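Local coordinates for hypothetical protein PA2201 (Pseudomonas aeruginosa, PDB 2FEF), which is of unknown function but probably acts as an immunity protein against a PoNe-type DNase toxin, at residues V285-A288 / R289-D293; M155-L159 / D160-L164; S261-G264 / V265-W269. One frame throughout, in Å; residues are numbered along the deposited sequence.

Three helix ends converge on one side of this all-helical chain, and each illustrates how the last turn of a helix is tied to its surroundings. The centres of interactions 1 and 2 lie about 11 Å apart, those of 1 and 3 also about 11 Å, and those of 2 and 3 about 12 Å. Interaction 1 supplies two arginines to the others: Arg291 NH2 forms a salt bridge of 3.0 Å with Asp160 OD2 in interaction 2, and Arg289 NH2 lies 2.8 Å from Gly264 O in interaction 3, a probable hydrogen bond. Between interactions 2 and 3 the join is apolar, Val157 CG1 resting 3.7 Å from Val265 CB.

Interaction 1: V285-A288 / R289-D293; sequences VDYA and RARGD
Arg289 and Val285, one helical turn apart, run side by side and point the same way, and the arginine can be followed atom by atom. Its CB and CG pass beside the carbonyl of Val285, CG coming to 3.3 Å from Val285 O. CD moves on to the valine's methyl CG1. Beyond it the extended chain brings the guanidinium flat against that same methyl, with Val285 CG1 3.5 Å above the plane and over its centre. On the valine, CG1 stands anti to the backbone N (chi1 175°), which places it in line with the arginine's path. At the tip, NH2 reaches Gly264 O, in the last turn of helix 258-267, and Trp269 O, just beyond its end, so a methyl on one face and two acceptors at one nitrogen together limit the group's rotation.

Tyr287 and Arg291 repeat the i to i+4 pairing on another side of the helix, but here a water completes it. The phenol and guanidinium planes are 46° apart. Arg291 CD lies 3.3 Å from Tyr287 OH, while the direct OH to NE geometry is poor for a hydrogen bond. Water 1 bridges them instead, 2.6 Å from Tyr287 OH and 3.1 Å from Arg291 NE, whose hydrogen it accepts in the guanidinium plane. The end of Arg291 continues to a salt bridge with Asp160; Arg101 lies close by, a like charge that the carboxylate would probably offset.

Beneath both pairs the backbone keeps regular i to i+4 bonds, from Arg289 N to Val285 O through to Gly292 N to Ala288 O at 2.9 Å. The whole is characteristic of the last turns of a C-terminal alpha-helix, here 282-292, whose long side chains tie it to adjoining helix ends.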
ATOM      1  N   VAL B 285      29.506  -5.956  15.931  1.00 23.96           N
ATOM      2  CA  VAL B 285      30.453  -5.630  17.002  1.00 23.75           C
ATOM      3  C   VAL B 285      31.778  -5.189  16.385  1.00 24.61           C
ATOM      4  O   VAL B 285      32.321  -4.138  16.735  1.00 23.46           O
ATOM      5  CB  VAL B 285      30.609  -6.796  18.003  1.00 24.57           C
ATOM      6  CG1 VAL B 285      31.723  -6.475  19.053  1.00 25.08           C
ATOM      7  CG2 VAL B 285      29.229  -7.091  18.685  1.00 25.78           C
ATOM      8  N   ASP B 286      32.295  -5.992  15.449  1.00 24.33           N
ATOM      9  CA  ASP B 286      33.572  -5.693  14.816  1.00 24.92           C
ATOM     10  C   ASP B 286      33.529  -4.366  14.059  1.00 24.49           C
ATOM     11  O   ASP B 286      34.458  -3.568  14.182  1.00 24.29           O
ATOM     12  CB  ASP B 286      34.007  -6.857  13.902  1.00 25.26           C
ATOM     13  CG  ASP B 286      34.269  -8.155  14.671  1.00 27.24           C
ATOM     14  OD1 ASP B 286      34.499  -8.097  15.912  1.00 28.67           O
ATOM     15  OD2 ASP B 286      34.256  -9.253  14.030  1.00 28.02           O
ATOM     16  N   TYR B 287      32.447  -4.148  13.300  1.00 24.48           N
ATOM     17  CA  TYR B 287      32.225  -2.933  12.513  1.00 25.34           C
ATOM     18  C   TYR B 287      32.243  -1.680  13.388  1.00 25.81           C
ATOM     19  O   TYR B 287      32.968  -0.720  13.084  1.00 24.66           O
ATOM     20  CB  TYR B 287      30.883  -3.005  11.754  1.00 25.15           C
ATOM     21  CG  TYR B 287      30.483  -1.717  11.093  1.00 27.60           C
ATOM     22  CD1 TYR B 287      31.094  -1.303   9.911  1.00 26.78           C
ATOM     23  CD2 TYR B 287      29.509  -0.884  11.659  1.00 25.34           C
ATOM     24  CE1 TYR B 287      30.734  -0.113   9.294  1.00 28.18           C
ATOM     25  CE2 TYR B 287      29.148   0.306  11.037  1.00 27.37           C
ATOM     26  CZ  TYR B 287      29.790   0.696   9.869  1.00 27.91           C
ATOM     27  OH  TYR B 287      29.430   1.874   9.244  1.00 28.33           O
ATOM     28  N   ALA B 288      31.433  -1.686  14.454  1.00 25.70           N
ATOM     29  CA  ALA B 288      31.341  -0.549  15.366  1.00 26.21           C
ATOM     30  C   ALA B 288      32.711  -0.247  16.031  1.00 27.45           C
ATOM     31  O   ALA B 288      33.113   0.916  16.130  1.00 27.17           O
ATOM     32  CB  ALA B 288      30.272  -0.824  16.421  1.00 26.09           C
ATOM     33  N   ARG B 289      33.425  -1.298  16.454  1.00 28.11           N
ATOM     34  CA  ARG B 289      34.728  -1.119  17.103  1.00 29.06           C
ATOM     35  C   ARG B 289      35.715  -0.513  16.122  1.00 30.24           C
ATOM     36  O   ARG B 289      36.374   0.478  16.456  1.00 31.06           O
ATOM     37  CB  ARG B 289      35.261  -2.430  17.679  1.00 28.68           C
ATOM     38  CG  ARG B 289      34.462  -2.931  18.892  1.00 28.05           C
ATOM     39  CD  ARG B 289      34.936  -4.289  19.357  1.00 29.80           C
ATOM     40  NE  ARG B 289      34.380  -4.622  20.664  1.00 28.19           N
ATOM     41  CZ  ARG B 289      34.511  -5.805  21.258  1.00 28.67           C
ATOM     42  NH1 ARG B 289      35.190  -6.780  20.668  1.00 28.65           N
ATOM     43  NH2 ARG B 289      33.970  -6.015  22.444  1.00 27.44           N
ATOM     44  N   ALA B 290      35.795  -1.077  14.913  1.00 30.85           N
ATOM     45  CA  ALA B 290      36.712  -0.564  13.872  1.00 32.65           C
ATOM     46  C   ALA B 290      36.406   0.885  13.482  1.00 33.58           C
ATOM     47  O   ALA B 290      37.326   1.703  13.352  1.00 33.45           O
ATOM     48  CB  ALA B 290      36.686  -1.464  12.638  1.00 32.64           C
ATOM     49  N   ARG B 291      35.121   1.200  13.316  1.00 34.20           N
ATOM     50  CA  ARG B 291      34.708   2.542  12.914  1.00 35.79           C
ATOM     51  C   ARG B 291      34.967   3.553  14.026  1.00 37.25           C
ATOM     52  O   ARG B 291      35.374   4.680  13.742  1.00 36.88           O
ATOM     53  CB  ARG B 291      33.231   2.580  12.471  1.00 35.18           C
ATOM     54  CG  ARG B 291      32.910   3.715  11.494  1.00 35.32           C
ATOM     55  CD  ARG B 291      31.467   3.736  11.099  1.00 34.50           C
ATOM     56  NE  ARG B 291      31.134   4.768  10.114  1.00 33.45           N
ATOM     57  CZ  ARG B 291      30.927   6.053  10.399  1.00 35.04           C
ATOM     58  NH1 ARG B 291      30.591   6.917   9.427  1.00 33.27           N
ATOM     59  NH2 ARG B 291      31.020   6.479  11.658  1.00 33.51           N
ATOM     60  N   GLY B 292      34.705   3.151  15.272  1.00 38.71           N
ATOM     61  CA  GLY B 292      34.974   3.985  16.441  1.00 42.16           C
ATOM     62  C   GLY B 292      36.468   4.254  16.547  1.00 44.30           C
ATOM     63  O   GLY B 292      36.886   5.395  16.743  1.00 44.72           O
ATOM     64  N   ASP B 293      37.234   3.166  16.452  1.00 46.62           N
ATOM     65  CA  ASP B 293      38.673   3.092  16.074  1.00 49.25           C
ATOM     66  C   ASP B 293      39.451   2.307  17.125  1.00 49.84           C
ATOM     67  O   ASP B 293      38.894   1.903  18.156  1.00 51.23           O
ATOM     68  CB  ASP B 293      39.340   4.455  15.771  1.00 49.42           C
ATOM     69  CG  ASP B 293      39.109   4.934  14.324  1.00 53.01           C
ATOM     70  OD1 ASP B 293      39.130   4.097  13.386  1.00 54.48           O
ATOM     71  OD2 ASP B 293      38.922   6.170  14.115  1.00 55.83           O
TER
HETATM   72  O   HOH W   1      31.032   2.998   7.548  1.00 43.36           O

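Interaction 2: M155-L159 / D160-L164; sequences MGVLL and DAQEL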
HETATM    1  N   MSE B 155      21.001  -0.339  17.859  1.00 24.51           N
HETATM    2  CA  MSE B 155      21.550  -0.260  16.502  1.00 24.77           C
HETATM    3  C   MSE B 155      22.348   1.009  16.394  1.00 24.64           C
HETATM    4  O   MSE B 155      23.290   1.067  15.644  1.00 25.60           O
HETATM    5  CB  MSE B 155      20.497  -0.384  15.382  1.00 25.00           C
HETATM    6  CG  MSE B 155      19.701  -1.745  15.306  1.00 26.08           C
HETATM    7 SE   MSE B 155      20.991  -3.288  15.387  1.00 40.21          SE
HETATM    8  CE  MSE B 155      20.932  -3.774  17.229  1.00 42.68           C
ATOM      9  N   GLY B 156      21.991   2.021  17.177  1.00 25.38           N
ATOM     10  CA  GLY B 156      22.855   3.229  17.305  1.00 24.56           C
ATOM     11  C   GLY B 156      24.285   2.867  17.736  1.00 23.97           C
ATOM     12  O   GLY B 156      25.266   3.384  17.202  1.00 23.92           O
ATOM     13  N   VAL B 157      24.387   2.059  18.768  1.00 23.23           N
ATOM     14  CA  VAL B 157      25.668   1.556  19.270  1.00 23.35           C
ATOM     15  C   VAL B 157      26.380   0.649  18.235  1.00 24.16           C
ATOM     16  O   VAL B 157      27.580   0.802  17.947  1.00 23.99           O
ATOM     17  CB  VAL B 157      25.445   0.771  20.599  1.00 24.72           C
ATOM     18  CG1 VAL B 157      26.766   0.107  21.053  1.00 22.88           C
ATOM     19  CG2 VAL B 157      24.919   1.680  21.730  1.00 22.54           C
ATOM     20  N   LEU B 158      25.644  -0.293  17.672  1.00 24.04           N
ATOM     21  CA  LEU B 158      26.224  -1.308  16.771  1.00 24.44           C
ATOM     22  C   LEU B 158      26.641  -0.707  15.424  1.00 24.51           C
ATOM     23  O   LEU B 158      27.476  -1.266  14.711  1.00 24.26           O
ATOM     24  CB  LEU B 158      25.216  -2.461  16.568  1.00 24.40           C
ATOM     25  CG  LEU B 158      25.148  -3.449  17.751  1.00 24.60           C
ATOM     26  CD1 LEU B 158      23.966  -4.319  17.633  1.00 27.60           C
ATOM     27  CD2 LEU B 158      26.481  -4.324  17.829  1.00 24.91           C
ATOM     28  N   LEU B 159      26.042   0.433  15.074  1.00 24.34           N
ATOM     29  CA  LEU B 159      26.385   1.078  13.814  1.00 24.69           C
ATOM     30  C   LEU B 159      27.196   2.355  13.960  1.00 24.86           C
ATOM     31  O   LEU B 159      27.330   3.112  13.000  1.00 27.09           O
ATOM     32  CB  LEU B 159      25.116   1.282  12.936  1.00 24.22           C
ATOM     33  CG  LEU B 159      24.353  -0.014  12.623  1.00 23.65           C
ATOM     34  CD1 LEU B 159      22.940   0.259  11.968  1.00 23.46           C
ATOM     35  CD2 LEU B 159      25.229  -1.018  11.782  1.00 24.04           C
ATOM     36  N   ASP B 160      27.766   2.574  15.138  1.00 25.36           N
ATOM     37  CA  ASP B 160      28.649   3.714  15.422  1.00 26.33           C
ATOM     38  C   ASP B 160      27.968   5.037  15.064  1.00 27.14           C
ATOM     39  O   ASP B 160      28.564   5.939  14.422  1.00 27.99           O
ATOM     40  CB  ASP B 160      30.054   3.557  14.769  1.00 26.90           C
ATOM     41  CG  ASP B 160      31.026   4.704  15.144  1.00 31.23           C
ATOM     42  OD1 ASP B 160      31.097   5.095  16.338  1.00 30.89           O
ATOM     43  OD2 ASP B 160      31.728   5.214  14.241  1.00 34.69           O
ATOM     44  N   ALA B 161      26.717   5.141  15.494  1.00 25.73           N
ATOM     45  CA  ALA B 161      25.892   6.336  15.293  1.00 27.15           C
ATOM     46  C   ALA B 161      25.304   6.828  16.624  1.00 26.91           C
ATOM     47  O   ALA B 161      24.206   7.386  16.665  1.00 27.58           O
ATOM     48  CB  ALA B 161      24.782   6.045  14.279  1.00 26.63           C
ATOM     49  N   GLN B 162      26.047   6.628  17.714  1.00 27.31           N
ATOM     50  CA  GLN B 162      25.548   6.952  19.067  1.00 27.89           C
ATOM     51  C   GLN B 162      25.251   8.428  19.283  1.00 28.13           C
ATOM     52  O   GLN B 162      24.552   8.786  20.225  1.00 27.60           O
ATOM     53  CB  GLN B 162      26.564   6.549  20.134  1.00 27.77           C
ATOM     54  CG  GLN B 162      26.813   5.021  20.261  1.00 27.71           C
ATOM     55  CD  GLN B 162      27.605   4.685  21.500  1.00 28.15           C
ATOM     56  OE1 GLN B 162      27.300   5.181  22.596  1.00 28.41           O
ATOM     57  NE2 GLN B 162      28.629   3.828  21.345  1.00 25.28           N
ATOM     58  N   GLU B 163      25.840   9.290  18.461  1.00 28.40           N
ATOM     59  CA  GLU B 163      25.567  10.715  18.558  1.00 29.56           C
ATOM     60  C   GLU B 163      24.089  11.077  18.294  1.00 29.11           C
ATOM     61  O   GLU B 163      23.645  12.188  18.611  1.00 28.39           O
ATOM     62  CB  GLU B 163      26.522  11.510  17.640  1.00 30.89           C
ATOM     63  CG  GLU B 163      26.003  11.724  16.187  1.00 33.58           C
ATOM     64  CD  GLU B 163      26.323  10.561  15.245  1.00 41.95           C
ATOM     65  N   LEU B 164      23.313  10.143  17.742  1.00 28.65           N
ATOM     66  CA  LEU B 164      21.881  10.396  17.578  1.00 28.47           C
ATOM     67  C   LEU B 164      21.028   9.982  18.790  1.00 27.79           C
ATOM     68  O   LEU B 164      19.857  10.405  18.923  1.00 25.84           O
ATOM     69  CB  LEU B 164      21.369   9.691  16.334  1.00 29.12           C
ATOM     70  CG  LEU B 164      21.988  10.022  14.975  1.00 33.15           C
ATOM     71  CD1 LEU B 164      21.371   9.050  13.944  1.00 30.91           C
ATOM     72  CD2 LEU B 164      21.712  11.491  14.599  1.00 34.81           C
TER
HETATM   73  O   HOH W   2      29.214   2.712  18.955  1.00 25.97           O
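Ala161 N donates to Gly156 O at 2.8 Å, the principal bond of this turn, with the donor in the carbonyl plane and an N-H...O angle of 160°. One step inside it, Asp160 N makes a weaker bond of 3.3 Å to Val157 O. Together the two bonds define a Schellman motif that ends helix 146-158. Asp160 is its C-prime residue, and its positive phi of 54° reverses the chain after Leu159 has left the helical conformation.

The carbonyl of Val157 has a second polar partner. Water 2 donates to Val157 O at 2.7 Å and accepts from Gln162 NE2 at the same distance, so the glutamine amide is linked to the helix end through solvent. Asp160 directs its carboxylate elsewhere: CG is anti to the backbone N (chi1 -176°), and OD2 forms a salt bridge with Arg291. Its carbonyl receives a hydrogen bond from Arg101, which also makes a weak one to Leu159 O; the arginine charges thus lie near the C-terminal end of the helix, where they would probably interact favourably with its dipole.

Around this polar turn lies a modest van der Waals contact. The methylene CG of Gln162 sits 3.8 Å from Val157 CA, and farther along the side chain the amide carbon CD comes to 4.0 Å from the methyl Val157 CG2. The extended glutamine chain crosses the valine at a slant, its aliphatic part against the helix while its amide reaches the water.

The turn is buried among several helices. Val157 rests on Ala262 and Val265 of helix 258-267, Leu158 meets Leu284 and Val285 of helix 282-292, and Leu159 and Ala161 both pack on Tyr104 of helix 97-127.

Interaction 3: S261-G264 / V265-W269; sequences SALG and VLYGW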
ATOM      1  N   SER B 261      24.678  -7.858  21.825  1.00 24.18           N
ATOM      2  CA  SER B 261      25.687  -7.392  20.862  1.00 24.70           C
ATOM      3  C   SER B 261      26.104  -5.944  21.160  1.00 24.62           C
ATOM      4  O   SER B 261      27.308  -5.650  21.183  1.00 25.07           O
ATOM      5  CB  SER B 261      25.189  -7.559  19.417  1.00 24.24           C
ATOM      6  OG  SER B 261      24.617  -8.873  19.253  1.00 24.75           O
ATOM      7  N   ALA B 262      25.130  -5.057  21.435  1.00 24.41           N
ATOM      8  CA  ALA B 262      25.464  -3.654  21.746  1.00 23.40           C
ATOM      9  C   ALA B 262      26.240  -3.558  23.059  1.00 23.37           C
ATOM     10  O   ALA B 262      27.178  -2.768  23.189  1.00 22.22           O
ATOM     11  CB  ALA B 262      24.199  -2.790  21.763  1.00 23.57           C
ATOM     12  N   LEU B 263      25.892  -4.391  24.037  1.00 23.97           N
ATOM     13  CA  LEU B 263      26.663  -4.402  25.297  1.00 25.26           C
ATOM     14  C   LEU B 263      28.131  -4.774  25.068  1.00 25.44           C
ATOM     15  O   LEU B 263      29.016  -4.245  25.740  1.00 26.16           O
ATOM     16  CB  LEU B 263      25.996  -5.318  26.362  1.00 25.82           C
ATOM     17  CG  LEU B 263      24.662  -4.807  26.923  1.00 26.82           C
ATOM     18  CD1 LEU B 263      23.850  -5.922  27.638  1.00 28.44           C
ATOM     19  CD2 LEU B 263      24.865  -3.593  27.839  1.00 25.68           C
ATOM     20  N   GLY B 264      28.400  -5.652  24.104  1.00 26.38           N
ATOM     21  CA  GLY B 264      29.775  -5.988  23.732  1.00 26.46           C
ATOM     22  C   GLY B 264      30.588  -4.791  23.224  1.00 26.74           C
ATOM     23  O   GLY B 264      31.768  -4.638  23.554  1.00 27.14           O
ATOM     24  N   VAL B 265      29.967  -3.949  22.416  1.00 26.76           N
ATOM     25  CA  VAL B 265      30.633  -2.733  21.950  1.00 26.82           C
ATOM     26  C   VAL B 265      30.893  -1.796  23.133  1.00 27.02           C
ATOM     27  O   VAL B 265      31.991  -1.249  23.277  1.00 26.84           O
ATOM     28  CB  VAL B 265      29.790  -2.017  20.865  1.00 26.93           C
ATOM     29  CG1 VAL B 265      30.448  -0.668  20.453  1.00 27.02           C
ATOM     30  CG2 VAL B 265      29.616  -2.942  19.620  1.00 27.35           C
ATOM     31  N   LEU B 266      29.868  -1.614  23.967  1.00 26.38           N
ATOM     32  CA  LEU B 266      29.934  -0.700  25.116  1.00 26.91           C
ATOM     33  C   LEU B 266      30.957  -1.112  26.177  1.00 27.42           C
ATOM     34  O   LEU B 266      31.658  -0.254  26.747  1.00 26.81           O
ATOM     35  CB  LEU B 266      28.549  -0.568  25.734  1.00 25.90           C
ATOM     36  CG  LEU B 266      27.504   0.108  24.837  1.00 27.48           C
ATOM     37  CD1 LEU B 266      26.115   0.017  25.492  1.00 26.11           C
ATOM     38  CD2 LEU B 266      27.892   1.553  24.484  1.00 27.77           C
ATOM     39  N   TYR B 267      31.042  -2.418  26.446  1.00 27.93           N
ATOM     40  CA  TYR B 267      31.961  -2.945  27.472  1.00 29.06           C
ATOM     41  C   TYR B 267      33.338  -3.335  26.967  1.00 28.75           C
ATOM     42  O   TYR B 267      34.274  -3.376  27.753  1.00 27.47           O
ATOM     43  CB  TYR B 267      31.359  -4.139  28.204  1.00 30.55           C
ATOM     44  CG  TYR B 267      30.392  -3.768  29.287  1.00 34.25           C
ATOM     45  CD1 TYR B 267      29.098  -3.398  28.985  1.00 35.74           C
ATOM     46  CD2 TYR B 267      30.776  -3.782  30.622  1.00 38.12           C
ATOM     47  CE1 TYR B 267      28.198  -3.058  29.978  1.00 38.18           C
ATOM     48  CE2 TYR B 267      29.879  -3.438  31.634  1.00 39.07           C
ATOM     49  CZ  TYR B 267      28.590  -3.092  31.302  1.00 38.62           C
ATOM     50  OH  TYR B 267      27.688  -2.748  32.293  1.00 39.62           O
ATOM     51  N   GLY B 268      33.477  -3.614  25.678  1.00 28.60           N
ATOM     52  CA  GLY B 268      34.817  -3.847  25.107  1.00 29.79           C
ATOM     53  C   GLY B 268      35.445  -5.194  25.416  1.00 30.42           C
ATOM     54  O   GLY B 268      36.615  -5.438  25.104  1.00 30.01           O
ATOM     55  N   TRP B 269      34.659  -6.082  26.003  1.00 30.44           N
ATOM     56  CA  TRP B 269      35.171  -7.368  26.428  1.00 31.39           C
ATOM     57  C   TRP B 269      35.423  -8.350  25.276  1.00 30.62           C
ATOM     58  O   TRP B 269      34.976  -8.126  24.149  1.00 29.74           O
ATOM     59  CB  TRP B 269      34.210  -7.985  27.437  1.00 32.82           C
ATOM     60  CG  TRP B 269      32.804  -8.181  26.928  1.00 33.56           C
ATOM     61  CD1 TRP B 269      32.391  -8.421  25.634  1.00 34.32           C
ATOM     62  CD2 TRP B 269      31.639  -8.204  27.725  1.00 35.79           C
ATOM     63  NE1 TRP B 269      31.041  -8.594  25.593  1.00 33.73           N
ATOM     64  CE2 TRP B 269      30.546  -8.452  26.863  1.00 36.06           C
ATOM     65  CE3 TRP B 269      31.403  -8.014  29.094  1.00 37.28           C
ATOM     66  CZ2 TRP B 269      29.243  -8.524  27.323  1.00 36.11           C
ATOM     67  CZ3 TRP B 269      30.119  -8.092  29.554  1.00 36.59           C
ATOM     68  CH2 TRP B 269      29.046  -8.344  28.667  1.00 36.72           C
TER
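Leu263 and Tyr267 lie side by side, pointing the same way along the final turn of helix 258-267. Leucine CD2 meets ring carbon CE1 of Tyr267 at 4.0 Å, while the carbonyl of Leu263 approaches the ring edge in its plane, with Leu263 O 3.4 Å from Tyr267 CD1. The same oxygen accepts the backbone hydrogen bond from Tyr267 N, at 2.8 Å, so one carbonyl lies beside both the amide and the ring. Leu266 slides past the preceding turn, its CG 3.3 Å from Ala262 O.

Trp269 returns after the helix has ended. Its CG stands between the backbone N and the carbonyl carbon (chi1 58°), turning the indole back so that NE1 comes to 3.4 Å from Gly264 CA. Tyr267 CB lies over one indole face, offset toward the rim. The reversal is set up by Gly268, whose phi of 76° takes the chain out of the helix, and whose N still reaches Gly264 O at 2.9 Å from above the carbonyl plane. That oxygen also accepts a hydrogen bond from Arg289 NH2. A glycine with positive phi is a common way to end a helix, followed here by a tryptophan folded back on the last turn.

Farther out, Phe210 meets the Tyr267 ring edge-to-face and also contacts Trp269. Ser261 OG is hydrogen-bonded to Ala257 O and Leu281 N. Ala262 and Leu266 touch Leu184 of helix 179-189, Ala262 also meets Ala154 of helix 146-158, and Val265 packs on Ala288 of helix 282-292, so this helix end is in contact with three other helices.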